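Local coordinates for protein lipase (Acinetobacter baumannii, PDB 4OPM) that is a putative lipase of the alpha/beta hydrolase fold that probably hydrolyses the ester bonds of lipids such as triacylglycerols, at residues D173-Y176 / L177-T181; Q194-E197 / K198-I201; L157-P160 / T161-K164; Q206-K209 / L210-L214. All coordinates share one frame; numbering follows the deposited sequence. Where two conformers were deposited one is given.

Contact 1. Residues D173-Y176 / L177-T181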
loop_
_atom_site.group_PDB
_atom_site.type_symbol
_atom_site.label_atom_id
_atom_site.label_comp_id
_atom_site.label_asym_id
_atom_site.label_seq_id
_atom_site.Cartn_x
_atom_site.Cartn_y
_atom_site.Cartn_z
ATOM N N ASP A 173 -20.538 0.814 -7.019
ATOM C CA ASP A 173 -19.667 -0.065 -6.228
ATOM C C ASP A 173 -18.596 0.701 -5.442
ATOM O O ASP A 173 -18.233 0.259 -4.354
ATOM C CB ASP A 173 -18.979 -1.117 -7.094
ATOM C CG ASP A 173 -19.862 -2.257 -7.580
ATOM O OD1 ASP A 173 -21.064 -2.299 -7.197
ATOM O OD2 ASP A 173 -19.358 -3.104 -8.342
ATOM N N PHE A 174 -18.078 1.822 -5.983
ATOM C CA PHE A 174 -17.026 2.574 -5.294
ATOM C C PHE A 174 -17.548 3.156 -3.977
ATOM O O PHE A 174 -16.844 3.059 -2.973
ATOM C CB PHE A 174 -16.421 3.658 -6.189
ATOM C CG PHE A 174 -15.158 4.311 -5.666
ATOM C CD1 PHE A 174 -14.250 3.594 -4.888
ATOM C CD2 PHE A 174 -14.844 5.621 -6.008
ATOM C CE1 PHE A 174 -13.078 4.199 -4.415
ATOM C CE2 PHE A 174 -13.674 6.226 -5.534
ATOM C CZ PHE A 174 -12.800 5.511 -4.743
ATOM N N ASN A 175 -18.791 3.684 -3.962
ATOM C CA ASN A 175 -19.405 4.192 -2.734
ATOM C C ASN A 175 -19.521 3.081 -1.682
ATOM O O ASN A 175 -19.239 3.325 -0.502
ATOM C CB ASN A 175 -20.773 4.816 -2.999
ATOM C CG ASN A 175 -20.692 6.307 -3.239
ATOM O OD1 ASN A 175 -21.139 6.813 -4.270
ATOM N ND2 ASN A 175 -20.107 7.048 -2.298
ATOM N N TYR A 176 -19.886 1.853 -2.115
ATOM C CA TYR A 176 -19.980 0.706 -1.206
ATOM C C TYR A 176 -18.599 0.400 -0.598
ATOM O O TYR A 176 -18.474 0.221 0.621
ATOM C CB TYR A 176 -20.540 -0.542 -1.931
ATOM C CG TYR A 176 -20.629 -1.736 -1.005
ATOM C CD1 TYR A 176 -21.671 -1.855 -0.087
ATOM C CD2 TYR A 176 -19.620 -2.698 -0.975
ATOM C CE1 TYR A 176 -21.726 -2.919 0.811
ATOM C CE2 TYR A 176 -19.671 -3.774 -0.085
ATOM C CZ TYR A 176 -20.722 -3.874 0.810
ATOM O OH TYR A 176 -20.781 -4.917 1.698
ATOM N N LEU A 177 -17.565 0.346 -1.453
ATOM C CA LEU A 177 -16.192 0.073 -1.016
ATOM C C LEU A 177 -15.725 1.099 0.017
ATOM O O LEU A 177 -15.190 0.704 1.057
ATOM C CB LEU A 177 -15.217 0.049 -2.209
ATOM C CG LEU A 177 -13.739 -0.189 -1.858
ATOM C CD1 LEU A 177 -13.528 -1.586 -1.282
ATOM C CD2 LEU A 177 -12.849 0.026 -3.064
ATOM N N LEU A 178 -15.954 2.398 -0.248
ATOM C CA LEU A 178 -15.537 3.471 0.669
ATOM C C LEU A 178 -16.181 3.311 2.044
ATOM O O LEU A 178 -15.520 3.575 3.054
ATOM C CB LEU A 178 -15.863 4.861 0.110
ATOM C CG LEU A 178 -15.188 5.242 -1.213
ATOM C CD1 LEU A 178 -15.793 6.508 -1.785
ATOM C CD2 LEU A 178 -13.722 5.437 -1.042
ATOM N N LYS A 179 -17.450 2.846 2.081
ATOM C CA LYS A 179 -18.188 2.623 3.333
ATOM C C LYS A 179 -17.561 1.489 4.148
ATOM O O LYS A 179 -17.730 1.453 5.369
ATOM C CB LYS A 179 -19.673 2.322 3.066
ATOM C CG LYS A 179 -20.468 3.584 2.719
ATOM C CD LYS A 179 -21.906 3.271 2.302
ATOM C CE LYS A 179 -22.793 4.500 2.264
ATOM N NZ LYS A 179 -22.505 5.375 1.097
ATOM N N GLN A 180 -16.849 0.557 3.480
ATOM C CA GLN A 180 -16.215 -0.552 4.197
ATOM C C GLN A 180 -14.772 -0.254 4.563
ATOM O O GLN A 180 -14.275 -0.795 5.550
ATOM C CB GLN A 180 -16.245 -1.872 3.374
ATOM C CG GLN A 180 -17.585 -2.245 2.699
ATOM C CD GLN A 180 -18.830 -1.936 3.496
ATOM O OE1 GLN A 180 -19.738 -1.256 3.004
ATOM N NE2 GLN A 180 -18.900 -2.392 4.740
ATOM N N THR A 181 -14.069 0.544 3.741
ATOM C CA THR A 181 -12.634 0.742 3.927
ATOM C C THR A 181 -12.267 2.007 4.701
ATOM O O THR A 181 -11.109 2.153 5.076
ATOM C CB THR A 181 -11.913 0.751 2.563
ATOM O OG1 THR A 181 -12.412 1.827 1.766
ATOM C CG2 THR A 181 -12.070 -0.555 1.827
HETATM O O HOH W 1 -19.379 6.046 0.226
#
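Different first torsions bring Phe-174 and Leu-178 together: CG of Phe-174 lies across from its backbone N (chi1 -169°), CG of Leu-178 beside its own N (chi1 -61°). Both belong to helix 173-181, part of the insertion between strands 137-143 and 237-242, where alpha/beta hydrolases commonly carry a cap. Leu-178 CG stands over one ring face, 4.2 Å from the centroid of Phe-174, a CH-pi contact displaced toward the rim. Its CD2 reaches Phe-174 CE1 at 3.7 Å. Leu-177 comes to the edge of the same ring, CD2 lying 4.2 Å from Phe-174 CD1. Gln-196 and Met-200 of helix 190-220 also pack on the phenyl group.

The same four-residue spacing recurs with Tyr-176, whose face receives Gln-180 CG 4.2 Å from the ring centroid. A water bridges Asn-175 and Lys-179: it donates to Asn-175 O (2.8 Å), accepts from Asn-175 ND2 (2.8 Å) and weakly from Lys-179 NZ. In the last turn of the helix Leu-177 O accepts from Gln-180 N, Thr-181 N and Thr-181 OG1; that hydroxyl, 3.1 Å from Leu-177 O, sits 46° out of the carbonyl plane.

Contact 2. Residues Q194-E197 / K198-I201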
loop_
_atom_site.group_PDB
_atom_site.type_symbol
_atom_site.label_atom_id
_atom_site.label_comp_id
_atom_site.label_asym_id
_atom_site.label_seq_id
_atom_site.Cartn_x
_atom_site.Cartn_y
_atom_site.Cartn_z
ATOM N N GLN A 194 -16.802 9.447 -9.340
ATOM C CA GLN A 194 -17.266 8.778 -10.564
ATOM C C GLN A 194 -16.108 8.501 -11.533
ATOM O O GLN A 194 -16.067 7.421 -12.125
ATOM C CB GLN A 194 -18.362 9.607 -11.242
ATOM C CG GLN A 194 -19.693 9.490 -10.489
ATOM C CD GLN A 194 -20.715 10.547 -10.815
ATOM O OE1 GLN A 194 -20.625 11.268 -11.814
ATOM N NE2 GLN A 194 -21.728 10.652 -9.973
ATOM N N ALA A 195 -15.152 9.455 -11.657
ATOM C CA ALA A 195 -13.968 9.296 -12.508
ATOM C C ALA A 195 -13.057 8.201 -11.947
ATOM O O ALA A 195 -12.610 7.344 -12.709
ATOM C CB ALA A 195 -13.214 10.611 -12.609
ATOM N N GLN A 196 -12.823 8.196 -10.616
ATOM C CA GLN A 196 -11.992 7.166 -9.981
ATOM C C GLN A 196 -12.656 5.789 -10.112
ATOM O O GLN A 196 -11.978 4.810 -10.446
ATOM C CB GLN A 196 -11.708 7.502 -8.500
ATOM C CG GLN A 196 -10.750 6.508 -7.803
ATOM C CD GLN A 196 -9.450 6.290 -8.544
ATOM O OE1 GLN A 196 -8.745 7.238 -8.904
ATOM N NE2 GLN A 196 -9.101 5.030 -8.778
ATOM N N GLU A 197 -13.979 5.725 -9.887
ATOM C CA GLU A 197 -14.744 4.473 -10.004
ATOM C C GLU A 197 -14.577 3.853 -11.393
ATOM O O GLU A 197 -14.365 2.640 -11.501
ATOM C CB GLU A 197 -16.221 4.735 -9.715
ATOM C CG GLU A 197 -17.120 3.517 -9.869
ATOM C CD GLU A 197 -18.544 3.820 -9.460
ATOM O OE1 GLU A 197 -19.197 4.641 -10.142
ATOM O OE2 GLU A 197 -18.983 3.290 -8.416
ATOM N N LYS A 198 -14.673 4.684 -12.456
ATOM C CA LYS A 198 -14.518 4.217 -13.838
ATOM C C LYS A 198 -13.138 3.572 -14.066
ATOM O O LYS A 198 -13.080 2.513 -14.678
ATOM C CB LYS A 198 -14.756 5.364 -14.837
ATOM C CG LYS A 198 -14.695 4.959 -16.317
ATOM C CD LYS A 198 -15.675 3.834 -16.685
ATOM C CE LYS A 198 -15.829 3.661 -18.177
ATOM N NZ LYS A 198 -14.574 3.200 -18.835
ATOM N N LEU A 199 -12.058 4.160 -13.512
ATOM C CA LEU A 199 -10.695 3.611 -13.633
ATOM C C LEU A 199 -10.601 2.252 -12.946
ATOM O O LEU A 199 -9.998 1.323 -13.482
ATOM C CB LEU A 199 -9.647 4.575 -13.051
ATOM C CG LEU A 199 -9.487 5.924 -13.788
ATOM C CD1 LEU A 199 -8.634 6.891 -12.976
ATOM C CD2 LEU A 199 -8.896 5.731 -15.166
HETATM N N MSE A 200 -11.249 2.129 -11.778
HETATM C CA MSE A 200 -11.262 0.865 -11.044
HETATM C C MSE A 200 -12.062 -0.215 -11.803
HETATM O O MSE A 200 -11.594 -1.359 -11.902
HETATM C CB MSE A 200 -11.813 1.099 -9.649
HETATM C CG MSE A 200 -10.946 2.036 -8.823
HETATM SE SE MSE A 200 -11.713 2.299 -7.090
HETATM C CE MSE A 200 -11.079 0.606 -6.256
ATOM N N ILE A 201 -13.221 0.170 -12.415
ATOM C CA ILE A 201 -14.045 -0.745 -13.216
ATOM C C ILE A 201 -13.203 -1.279 -14.398
ATOM O O ILE A 201 -13.285 -2.471 -14.728
ATOM C CB ILE A 201 -15.375 -0.075 -13.690
ATOM C CG1 ILE A 201 -16.344 0.159 -12.499
ATOM C CG2 ILE A 201 -16.073 -0.905 -14.804
ATOM C CD1 ILE A 201 -17.545 1.075 -12.801
#
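The amide of Gln-196 touches two side chains of the next turn. Its NE2 comes within 3.5 Å of CG of Met-200, modelled as selenomethionine, while OE1 approaches Leu-199 CD1 at 4.1 Å, the Gln-196 and Leu-199 side chains crossing at about a right angle. A bend at the second torsion (chi2 53°) folds the glutamine forward, so that its end draws closer to these neighbours although its CB starts out pointing away from them. Glu-197 runs extended, and its aliphatic part does the touching: CG meets Ile-201 CD1 at 3.8 Å. Ile-201 CG1 also sits 3.3 Å from Glu-197 O, the carbonyl that takes the Ile-201 N-H at 2.9 Å. Three further backbone bonds complete the set, from Lys-198 N to Gln-194 O, Met-200 N to Gln-196 O and, weakly at 3.3 Å, Leu-199 N to Ala-195 O.

This is alpha-helical i to i+4 bonding near the start of helix 190-220, a long helix of the probable cap. Around it, the buried carboxylate of Glu-197 turns away from its own helix: OE2 accepts the backbone N-H groups of Gly-172 and Phe-174, where helix 173-181 begins. The positive end of that helix dipole would probably favour the charged form of the acid. Val-168 covers Glu-197, Met-200 and Ile-201. Phe-9 of helix 9-19 packs on Ala-195, Gln-196 and Leu-199, and a polyethylene glycol, probably from the crystallisation liquor, lies about 4 Å from the Gln-196 side chain.

Contact 3. Residues L157-P160 / T161-K164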
loop_
_atom_site.group_PDB
_atom_site.type_symbol
_atom_site.label_atom_id
_atom_site.label_comp_id
_atom_site.label_asym_id
_atom_site.label_seq_id
_atom_site.Cartn_x
_atom_site.Cartn_y
_atom_site.Cartn_z
ATOM N N LEU A 157 -11.056 -11.810 6.466
ATOM C CA LEU A 157 -9.900 -12.612 6.880
ATOM C C LEU A 157 -10.301 -14.079 7.086
ATOM O O LEU A 157 -9.530 -14.980 6.741
ATOM C CB LEU A 157 -9.255 -12.050 8.172
ATOM C CG LEU A 157 -8.583 -10.664 8.097
ATOM C CD1 LEU A 157 -8.215 -10.173 9.496
ATOM C CD2 LEU A 157 -7.324 -10.695 7.207
ATOM N N LYS A 158 -11.489 -14.312 7.678
ATOM C CA LYS A 158 -11.992 -15.661 7.972
ATOM C C LYS A 158 -12.330 -16.417 6.684
ATOM O O LYS A 158 -12.067 -17.625 6.588
ATOM C CB LYS A 158 -13.199 -15.607 8.914
ATOM C CG LYS A 158 -12.827 -15.246 10.352
ATOM C CD LYS A 158 -14.043 -15.270 11.264
ATOM C CE LYS A 158 -13.678 -15.005 12.703
ATOM N NZ LYS A 158 -14.820 -15.275 13.614
ATOM N N ASP A 159 -12.876 -15.708 5.692
ATOM C CA ASP A 159 -13.194 -16.282 4.391
ATOM C C ASP A 159 -12.913 -15.233 3.307
ATOM O O ASP A 159 -13.802 -14.430 2.992
ATOM C CB ASP A 159 -14.639 -16.823 4.323
ATOM C CG ASP A 159 -14.990 -17.505 3.006
ATOM O OD1 ASP A 159 -14.118 -17.560 2.106
ATOM O OD2 ASP A 159 -16.143 -17.959 2.864
ATOM N N PRO A 160 -11.687 -15.257 2.717
ATOM C CA PRO A 160 -11.326 -14.258 1.694
ATOM C C PRO A 160 -12.219 -14.248 0.448
ATOM O O PRO A 160 -12.043 -13.337 -0.359
ATOM C CB PRO A 160 -9.871 -14.593 1.352
ATOM C CG PRO A 160 -9.372 -15.328 2.535
ATOM C CD PRO A 160 -10.538 -16.124 3.032
ATOM N N THR A 161 -13.192 -15.202 0.290
ATOM C CA THR A 161 -14.109 -15.154 -0.854
ATOM C C THR A 161 -14.965 -13.868 -0.722
ATOM O O THR A 161 -15.429 -13.323 -1.723
ATOM C CB THR A 161 -14.952 -16.434 -0.953
ATOM O OG1 THR A 161 -14.106 -17.578 -0.780
ATOM C CG2 THR A 161 -15.688 -16.547 -2.283
ATOM N N TYR A 162 -15.132 -13.367 0.529
ATOM C CA TYR A 162 -15.887 -12.143 0.802
ATOM C C TYR A 162 -15.174 -10.892 0.246
ATOM O O TYR A 162 -15.830 -9.862 0.069
ATOM C CB TYR A 162 -16.183 -11.994 2.288
ATOM C CG TYR A 162 -17.375 -12.812 2.718
ATOM C CD1 TYR A 162 -17.226 -14.132 3.133
ATOM C CD2 TYR A 162 -18.659 -12.275 2.693
ATOM C CE1 TYR A 162 -18.324 -14.893 3.528
ATOM C CE2 TYR A 162 -19.766 -13.029 3.081
ATOM C CZ TYR A 162 -19.591 -14.334 3.508
ATOM O OH TYR A 162 -20.683 -15.070 3.902
ATOM N N LEU A 163 -13.859 -10.996 -0.099
ATOM C CA LEU A 163 -13.131 -9.905 -0.759
ATOM C C LEU A 163 -13.770 -9.586 -2.129
ATOM O O LEU A 163 -13.636 -8.466 -2.616
ATOM C CB LEU A 163 -11.631 -10.228 -0.936
ATOM C CG LEU A 163 -10.761 -10.268 0.331
ATOM C CD1 LEU A 163 -9.359 -10.735 0.002
ATOM C CD2 LEU A 163 -10.714 -8.905 1.043
ATOM N N LYS A 164 -14.510 -10.552 -2.721
ATOM C CA LYS A 164 -15.204 -10.328 -3.995
ATOM C C LYS A 164 -16.300 -9.252 -3.867
ATOM O O LYS A 164 -16.606 -8.591 -4.859
ATOM C CB LYS A 164 -15.808 -11.631 -4.535
ATOM C CG LYS A 164 -14.743 -12.602 -5.015
ATOM C CD LYS A 164 -15.360 -13.936 -5.408
ATOM C CE LYS A 164 -14.318 -14.927 -5.852
ATOM N NZ LYS A 164 -13.854 -14.649 -7.237
#
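Asp-159 OD1 is gripped twice by Thr-161, by the backbone N at 3.1 Å and, in one of the two conformers of Thr-161, by OG1 at 2.9 Å. Both donors reach the oxygen from one face of the carboxylate: the hydroxyl on the syn side, 20° out of the plane, the N-H from higher above it, at 52°. A trans first torsion (chi1 -177°) carries the Asp-159 carboxylate forward over the turn to meet them. The second oxygen, OD2, lies 3.8 Å from Tyr-162 CE1, and carboxylate and ring stand almost perpendicular. The ring also turns its edge to Asp-159 O, which lies in its plane 3.4 Å from CD1 and accepts the Tyr-162 N-H.

The side-chain bond to Thr-161 N closes an Asx turn, and with the carbonyl bond to Tyr-162 N it opens the short 3-10 segment that follows helix 155-158 on the way to helix 173-181. Asp-159 is where the chain first leaves helical angles, and Pro-160, which has no N-H to offer, comes next. Pro-160 O then accepts Leu-163 N at 3.0 Å, with the donor well above the carbonyl plane, consistent with 3-10 winding. Pro-160 CB and Leu-163 CD1 touch at 4.1 Å.

Outside the turn, the proline ring packs on Ile-215 and Asn-218 of helix 190-220. Tyr-162 lies against Ile-155 and Tyr-156, and Leu-163 against Tyr-156; the Leu-163 side chain is near, without touching, a probable Ser-His-Asp triad.

Contact 4. Residues Q206-K209 / L210-L214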
loop_
_atom_site.group_PDB
_atom_site.type_symbol
_atom_site.label_atom_id
_atom_site.label_comp_id
_atom_site.label_asym_id
_atom_site.label_seq_id
_atom_site.Cartn_x
_atom_site.Cartn_y
_atom_site.Cartn_z
ATOM N N GLN A 206 -8.367 -7.604 -13.818
ATOM C CA GLN A 206 -7.061 -7.820 -13.190
ATOM C C GLN A 206 -7.222 -7.953 -11.670
ATOM O O GLN A 206 -6.620 -8.849 -11.080
ATOM C CB GLN A 206 -6.065 -6.719 -13.564
ATOM C CG GLN A 206 -5.757 -6.674 -15.056
ATOM C CD GLN A 206 -4.750 -5.610 -15.383
ATOM O OE1 GLN A 206 -3.541 -5.794 -15.193
ATOM N NE2 GLN A 206 -5.222 -4.490 -15.921
ATOM N N THR A 207 -8.052 -7.096 -11.046
ATOM C CA THR A 207 -8.325 -7.152 -9.610
ATOM C C THR A 207 -8.930 -8.512 -9.245
ATOM O O THR A 207 -8.555 -9.090 -8.224
ATOM C CB THR A 207 -9.248 -5.997 -9.196
ATOM O OG1 THR A 207 -8.738 -4.781 -9.746
ATOM C CG2 THR A 207 -9.356 -5.856 -7.686
ATOM N N GLN A 208 -9.847 -9.031 -10.092
ATOM C CA GLN A 208 -10.468 -10.334 -9.877
ATOM C C GLN A 208 -9.383 -11.435 -9.849
ATOM O O GLN A 208 -9.437 -12.320 -8.988
ATOM C CB GLN A 208 -11.529 -10.613 -10.964
ATOM C CG GLN A 208 -12.288 -11.950 -10.805
ATOM C CD GLN A 208 -13.200 -12.027 -9.586
ATOM O OE1 GLN A 208 -12.784 -12.384 -8.475
ATOM N NE2 GLN A 208 -14.477 -11.740 -9.781
ATOM N N LYS A 209 -8.382 -11.347 -10.751
ATOM C CA LYS A 209 -7.280 -12.321 -10.809
ATOM C C LYS A 209 -6.448 -12.250 -9.517
ATOM O O LYS A 209 -6.109 -13.292 -8.957
ATOM C CB LYS A 209 -6.390 -12.094 -12.049
ATOM C CG LYS A 209 -7.062 -12.516 -13.343
ATOM C CD LYS A 209 -6.214 -12.178 -14.559
ATOM C CE LYS A 209 -6.784 -12.816 -15.802
ATOM N NZ LYS A 209 -5.984 -12.474 -17.004
ATOM N N LEU A 210 -6.157 -11.021 -9.046
ATOM C CA LEU A 210 -5.414 -10.770 -7.807
ATOM C C LEU A 210 -6.145 -11.416 -6.621
ATOM O O LEU A 210 -5.536 -12.144 -5.837
ATOM C CB LEU A 210 -5.250 -9.250 -7.583
ATOM C CG LEU A 210 -4.091 -8.587 -8.309
ATOM C CD1 LEU A 210 -4.427 -7.145 -8.683
ATOM C CD2 LEU A 210 -2.837 -8.611 -7.456
ATOM N N VAL A 211 -7.469 -11.174 -6.522
ATOM C CA VAL A 211 -8.327 -11.711 -5.456
ATOM C C VAL A 211 -8.337 -13.250 -5.509
ATOM O O VAL A 211 -8.165 -13.886 -4.475
ATOM C CB VAL A 211 -9.755 -11.113 -5.522
ATOM C CG1 VAL A 211 -10.748 -11.906 -4.671
ATOM C CG2 VAL A 211 -9.722 -9.649 -5.085
ATOM N N ASP A 212 -8.495 -13.846 -6.703
ATOM C CA ASP A 212 -8.505 -15.313 -6.809
ATOM C C ASP A 212 -7.192 -15.917 -6.302
ATOM O O ASP A 212 -7.220 -16.956 -5.628
ATOM C CB ASP A 212 -8.780 -15.743 -8.251
ATOM C CG ASP A 212 -10.228 -15.533 -8.660
ATOM O OD1 ASP A 212 -11.110 -15.562 -7.765
ATOM O OD2 ASP A 212 -10.493 -15.447 -9.879
ATOM N N GLN A 213 -6.055 -15.248 -6.600
ATOM C CA GLN A 213 -4.712 -15.659 -6.178
ATOM C C GLN A 213 -4.585 -15.549 -4.655
ATOM O O GLN A 213 -3.958 -16.398 -4.018
ATOM C CB GLN A 213 -3.637 -14.794 -6.873
ATOM C CG GLN A 213 -3.509 -15.012 -8.382
ATOM C CD GLN A 213 -2.896 -16.337 -8.736
ATOM O OE1 GLN A 213 -1.690 -16.550 -8.586
ATOM N NE2 GLN A 213 -3.714 -17.249 -9.231
ATOM N N LEU A 214 -5.190 -14.481 -4.071
ATOM C CA LEU A 214 -5.170 -14.255 -2.623
ATOM C C LEU A 214 -5.953 -15.351 -1.899
ATOM O O LEU A 214 -5.496 -15.868 -0.880
ATOM C CB LEU A 214 -5.792 -12.893 -2.289
ATOM C CG LEU A 214 -4.865 -11.736 -2.184
ATOM C CD1 LEU A 214 -5.666 -10.470 -1.903
ATOM C CD2 LEU A 214 -3.845 -11.957 -1.049
#
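Four successive i to i+4 bonds, from Gln-206 O to Leu-210 N through Lys-209 O to Gln-213 N, wind these residues into regular alpha-helix, none longer than the 3.1 Å between Lys-209 O and Gln-213 N. On one flank Gln-208 and Asp-212 set their flat ends nearly parallel, amide and carboxylate planes 10° apart. Two acceptors face each other there, Gln-208 OE1 and Asp-212 OD1 at 3.7 Å. What reconciles them is Lys-164, whose NZ hydrogen-bonds to the amide oxygen and forms a salt bridge with the carboxylate. Gln-208 reaches this position with its chain bent at chi2 (67°), while the acid folds back until its CG is 3.3 Å from Gln-208 O.

All of this lies on helix 190-220, the long helix of the probable cap of this alpha/beta hydrolase. Thr-207, Leu-210 and Val-211 are buried on another part of the helix: Val-211 CG2 rests 3.4 Å from Thr-207 O, the carbonyl that accepts Val-211 N. Leu-210 CB lies at the same 3.4 Å from Thr-207 O, and in one of its two conformers Leu-210 packs on Tyr-92 and on Leu-97 of helix 94-107. Gln-206 OE1 hydrogen-bonds to Tyr-92 OH, while Thr-207 OG1 makes a weak bond to Gln-203 O.

In the fold
Along the chain the order is contact 3, contact 1, contact 2, contact 4, all between strands 137-143 and 237-242, the insertion that probably forms the cap over the hydrolase core. Contacts 2 and 4 share helix 190-220, their centres about 18 Å apart. Contact 1, on helix 173-181, meets contact 2 with centres about 12 Å apart, Leu-177 CD2 lying 3.7 Å from Met-200 CE. Contact 3 joins contact 4 at the same centre spacing, Leu-163 CD1 lying 4.2 Å from Leu-214 CD1. Contacts 1 and 3 do not touch, nor do contacts 2 and 3; the long helix thus appears to tie the earlier cap segments together, holding helix 173-181 at one part and the 3-10 turn at another.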